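Local coordinates for hydroxyethylthiazole kinase (Pyrococcus horikoshii, PDB 3HPD), which probably phosphorylates the hydroxyl group of 4-methyl-5-beta-hydroxyethylthiazole using ATP, with magnesium as cofactor, a step of thiamine diphosphate biosynthesis, at residues T99-R102 with T103-L107; L67-G70 with W71-M75. All coordinates share one frame; numbering follows the deposited sequence.

Interaction 1: T99-R102 with T103-L107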
loop_
_atom_site.group_PDB
_atom_site.type_symbol
_atom_site.label_atom_id
_atom_site.label_comp_id
_atom_site.label_asym_id
_atom_site.label_seq_id
_atom_site.Cartn_x
_atom_site.Cartn_y
_atom_site.Cartn_z
ATOM N N THR A 99 18.826 0.694 13.924
ATOM C CA THR A 99 18.425 0.031 15.161
ATOM C C THR A 99 19.190 -1.281 15.232
ATOM O O THR A 99 19.495 -1.880 14.197
ATOM C CB THR A 99 16.906 -0.276 15.215
ATOM O OG1 THR A 99 16.584 -1.306 14.269
ATOM C CG2 THR A 99 16.089 0.978 14.913
ATOM N N LYS A 100 19.513 -1.715 16.445
ATOM C CA LYS A 100 20.248 -2.958 16.638
ATOM C C LYS A 100 19.425 -4.131 16.121
ATOM O O LYS A 100 19.969 -5.091 15.576
ATOM C CB LYS A 100 20.553 -3.175 18.124
ATOM C CG LYS A 100 21.418 -2.100 18.769
ATOM C CD LYS A 100 21.548 -2.358 20.269
ATOM C CE LYS A 100 22.316 -1.251 20.969
ATOM N NZ LYS A 100 22.377 -1.477 22.441
ATOM N N PHE A 101 18.112 -4.046 16.305
ATOM C CA PHE A 101 17.191 -5.090 15.866
ATOM C C PHE A 101 17.350 -5.372 14.372
ATOM O O PHE A 101 17.431 -6.527 13.958
ATOM C CB PHE A 101 15.748 -4.667 16.182
ATOM C CG PHE A 101 14.714 -5.730 15.904
ATOM C CD1 PHE A 101 14.910 -7.044 16.319
ATOM C CD2 PHE A 101 13.519 -5.402 15.261
ATOM C CE1 PHE A 101 13.931 -8.017 16.103
ATOM C CE2 PHE A 101 12.535 -6.366 15.042
ATOM C CZ PHE A 101 12.741 -7.677 15.463
ATOM N N ARG A 102 17.408 -4.315 13.567
ATOM C CA ARG A 102 17.555 -4.475 12.124
ATOM C C ARG A 102 18.942 -4.971 11.739
ATOM O O ARG A 102 19.087 -5.780 10.826
ATOM C CB ARG A 102 17.243 -3.153 11.421
ATOM C CG ARG A 102 15.809 -2.738 11.653
ATOM C CD ARG A 102 15.458 -1.429 10.999
ATOM N NE ARG A 102 14.063 -1.110 11.273
ATOM C CZ ARG A 102 13.181 -0.758 10.348
ATOM N NH1 ARG A 102 13.551 -0.675 9.076
ATOM N NH2 ARG A 102 11.928 -0.504 10.696
ATOM N N THR A 103 19.958 -4.486 12.443
ATOM C CA THR A 103 21.328 -4.908 12.177
ATOM C C THR A 103 21.464 -6.383 12.547
ATOM O O THR A 103 22.035 -7.179 11.796
ATOM C CB THR A 103 22.332 -4.088 13.013
ATOM O OG1 THR A 103 22.173 -2.696 12.716
ATOM C CG2 THR A 103 23.765 -4.508 12.693
ATOM N N ARG A 104 20.929 -6.737 13.711
ATOM C CA ARG A 104 20.986 -8.110 14.203
ATOM C C ARG A 104 20.306 -9.099 13.260
ATOM O O ARG A 104 20.887 -10.128 12.906
ATOM C CB ARG A 104 20.351 -8.199 15.597
ATOM C CG ARG A 104 20.200 -9.624 16.112
ATOM C CD ARG A 104 19.830 -9.688 17.597
ATOM N NE ARG A 104 18.534 -9.085 17.910
ATOM C CZ ARG A 104 18.379 -7.886 18.467
ATOM N NH1 ARG A 104 19.441 -7.153 18.772
ATOM N NH2 ARG A 104 17.164 -7.425 18.734
ATOM N N VAL A 105 19.079 -8.793 12.857
ATOM C CA VAL A 105 18.342 -9.676 11.959
ATOM C C VAL A 105 19.029 -9.788 10.599
ATOM O O VAL A 105 19.073 -10.868 10.006
ATOM C CB VAL A 105 16.889 -9.190 11.766
ATOM C CG1 VAL A 105 16.171 -10.070 10.754
ATOM C CG2 VAL A 105 16.157 -9.214 13.108
ATOM N N SER A 106 19.572 -8.681 10.105
ATOM C CA SER A 106 20.261 -8.701 8.820
ATOM C C SER A 106 21.468 -9.639 8.880
ATOM O O SER A 106 21.678 -10.451 7.979
ATOM C CB SER A 106 20.726 -7.292 8.437
ATOM O OG SER A 106 19.622 -6.430 8.234
ATOM N N LEU A 107 22.257 -9.528 9.943
ATOM C CA LEU A 107 23.439 -10.373 10.095
ATOM C C LEU A 107 23.063 -11.840 10.272
ATOM O O LEU A 107 23.787 -12.732 9.827
ATOM C CB LEU A 107 24.282 -9.898 11.284
ATOM C CG LEU A 107 24.919 -8.514 11.105
ATOM C CD1 LEU A 107 25.688 -8.122 12.362
ATOM C CD2 LEU A 107 25.840 -8.536 9.892
#
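Arg102 and Ser106 meet on the buried side of the first turns of helix 100-112. Arg102 O takes two bonds from the serine. Ser106 OG donates to Arg102 O at 2.7 Å. Ser106 N donates to Arg102 O at 3.0 Å. The two donors come from opposite faces of the carbonyl plane. The serine hydroxyl lies beside its own backbone N (chi1 -64°), which turns it back toward the preceding turn. The Ser106 side chain also touches Leu127 of helix 121-131 and Pro93. With an alanine here, Arg102 O would probably keep only the backbone N-H of the two donors, and a small gap would be likely beside Leu127. The helix starts at an N-cap. Thr99 OG1 accepts from Arg102 N at 3.2 Å, and Thr99 O accepts from Thr103 N. Thr99 OG1 is also bonded to Glu49 of the second subunit, which forms a salt bridge with Arg102 NE. The cap is therefore part of the subunit interface. This helix is the crossover of the beta-alpha-beta unit formed with strands 89-92 and 116-120, in a ribokinase-clan fold. Phe101 and Val105 lie side by side one turn apart, with CE1 of Phe101 3.9 Å from CG2 of Val105. On the exposed side, Arg104 and Lys100 meet the other segment by side-chain packing alone. Arg104 bends at chi3 (63°) and folds back along the helix. Arg104 NH2 comes to the edge of the Phe101 ring, 3.3 Å from Phe101 CD1. The two planes are 46° apart. Phe101 CA lies over one guanidinium face, offset toward the rim. Lys100 CB stays 4.2 Å from Arg104 NH1.

Interaction 2: L67-G70 with W71-M75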
loop_
_atom_site.group_PDB
_atom_site.type_symbol
_atom_site.label_atom_id
_atom_site.label_comp_id
_atom_site.label_asym_id
_atom_site.label_seq_id
_atom_site.Cartn_x
_atom_site.Cartn_y
_atom_site.Cartn_z
ATOM N N LEU A 67 9.837 -4.929 9.921
ATOM C CA LEU A 67 9.850 -6.198 10.634
ATOM C C LEU A 67 9.420 -6.158 12.095
ATOM O O LEU A 67 9.330 -5.097 12.710
ATOM C CB LEU A 67 11.246 -6.832 10.564
ATOM C CG LEU A 67 12.501 -6.042 10.977
ATOM C CD1 LEU A 67 12.166 -4.862 11.876
ATOM C CD2 LEU A 67 13.469 -6.996 11.670
ATOM N N ASP A 68 9.131 -7.342 12.621
ATOM C CA ASP A 68 8.788 -7.538 14.024
ATOM C C ASP A 68 9.184 -8.983 14.324
ATOM O O ASP A 68 9.691 -9.676 13.435
ATOM C CB ASP A 68 7.300 -7.256 14.331
ATOM C CG ASP A 68 6.335 -8.120 13.533
ATOM O OD1 ASP A 68 6.627 -9.308 13.293
ATOM O OD2 ASP A 68 5.253 -7.601 13.175
ATOM N N SER A 69 8.989 -9.439 15.560
ATOM C CA SER A 69 9.386 -10.798 15.918
ATOM C C SER A 69 8.752 -11.868 15.034
ATOM O O SER A 69 9.403 -12.856 14.684
ATOM C CB SER A 69 9.064 -11.079 17.393
ATOM O OG SER A 69 7.682 -10.941 17.662
ATOM N N GLY A 70 7.491 -11.667 14.669
ATOM C CA GLY A 70 6.804 -12.630 13.828
ATOM C C GLY A 70 7.395 -12.716 12.433
ATOM O O GLY A 70 7.653 -13.808 11.925
ATOM N N TRP A 71 7.612 -11.567 11.801
ATOM C CA TRP A 71 8.174 -11.555 10.457
ATOM C C TRP A 71 9.622 -12.025 10.445
ATOM O O TRP A 71 10.074 -12.630 9.473
ATOM C CB TRP A 71 8.060 -10.157 9.840
ATOM C CG TRP A 71 6.653 -9.816 9.452
ATOM C CD1 TRP A 71 5.615 -9.525 10.294
ATOM C CD2 TRP A 71 6.109 -9.797 8.127
ATOM N NE1 TRP A 71 4.457 -9.332 9.574
ATOM C CE2 TRP A 71 4.733 -9.495 8.240
ATOM C CE3 TRP A 71 6.649 -10.014 6.852
ATOM C CZ2 TRP A 71 3.890 -9.398 7.128
ATOM C CZ3 TRP A 71 5.807 -9.919 5.743
ATOM C CH2 TRP A 71 4.445 -9.617 5.892
ATOM N N ARG A 72 10.349 -11.753 11.524
ATOM C CA ARG A 72 11.746 -12.173 11.610
ATOM C C ARG A 72 11.811 -13.694 11.520
ATOM O O ARG A 72 12.645 -14.254 10.811
ATOM C CB ARG A 72 12.368 -11.725 12.933
ATOM C CG ARG A 72 13.861 -12.029 13.037
ATOM C CD ARG A 72 14.368 -11.863 14.463
ATOM N NE ARG A 72 13.976 -12.991 15.298
ATOM C CZ ARG A 72 14.558 -14.186 15.258
ATOM N NH1 ARG A 72 15.569 -14.407 14.428
ATOM N NH2 ARG A 72 14.121 -15.166 16.037
ATOM N N ARG A 73 10.921 -14.350 12.253
ATOM C CA ARG A 73 10.855 -15.805 12.268
ATOM C C ARG A 73 10.622 -16.318 10.850
ATOM O O ARG A 73 11.282 -17.259 10.401
ATOM C CB ARG A 73 9.721 -16.255 13.187
ATOM C CG ARG A 73 9.797 -17.700 13.634
ATOM C CD ARG A 73 8.731 -17.976 14.684
ATOM N NE ARG A 73 8.755 -16.967 15.742
ATOM C CZ ARG A 73 7.742 -16.150 16.020
ATOM N NH1 ARG A 73 6.616 -16.219 15.321
ATOM N NH2 ARG A 73 7.858 -15.257 16.995
ATOM N N SER A 74 9.687 -15.689 10.141
ATOM C CA SER A 74 9.382 -16.084 8.771
ATOM C C SER A 74 10.569 -15.858 7.834
ATOM O O SER A 74 10.872 -16.700 6.991
ATOM C CB SER A 74 8.165 -15.311 8.249
ATOM O OG SER A 74 6.970 -15.725 8.899
ATOM N N MET A 75 11.237 -14.720 7.983
ATOM C CA MET A 75 12.378 -14.392 7.134
ATOM C C MET A 75 13.569 -15.326 7.325
ATOM O O MET A 75 14.219 -15.723 6.355
ATOM C CB MET A 75 12.807 -12.948 7.383
ATOM C CG MET A 75 11.772 -11.938 6.921
ATOM S SD MET A 75 12.159 -10.281 7.486
ATOM C CE MET A 75 10.744 -9.376 6.834
HETATM O O HOH W 1 11.559 -13.910 16.146
#
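An aspartate N-cap starts helix 69-85, the crossover between parallel strands 59-63 and 89-92. Asp68 OD1 accepts from Trp71 N at 2.9 Å, with an N-H...O angle of 166°. The carboxylate reaches that N-H because CG sits between the backbone N and the carbonyl carbon (chi1 59°). Asp68 OD1 also lies in the plane of the indole, at its edge, 3.2 Å from Trp71 CD1. The carboxylate and ring planes are 64° apart. The other oxygen, OD2, is bonded to His45 of the second subunit, so both ends of the carboxylate are held. Asp68 O accepts from Arg72 N at 2.9 Å and begins the regular helix bonding. Ser69 O accepts from Arg73 N and also from a water, which receives a weak bond from Arg72 NE. Arg73 bends back at chi3, and Ser69 O lies over one face of its guanidinium, offset toward the rim. Arg72 NH1 forms a salt bridge with Glu108 of helix 100-112. Leu67 packs on the same helix, at Phe101 and Val105. On another side, Trp71 stacks on His45 of its own chain and, with Met75, touches Ile21 of strand 17-21.

Overall arrangement
Interactions 1 and 2 are the capped N-terminal ends of two successive crossover helices, 100-112 and 69-85. Strand 89-92 joins their two beta-alpha-beta units. Their centres are 12 Å apart, and they touch through carbon atoms of their side chains, including the aliphatic part of Arg72. Val105 CG2 is 3.5 Å from Arg72 CD, and Phe101 CE2 is 3.5 Å from Leu67 CD1. Both contacts also meet the second subunit. Interaction 1 is the nearer to the predicted sites. The side chain of Ser106 is about 11 Å from that of Lys118, predicted to bind ATP. That of Arg102 is about 11 Å from Gly192, predicted to bind substrate. Interaction 2 lies away from these sites.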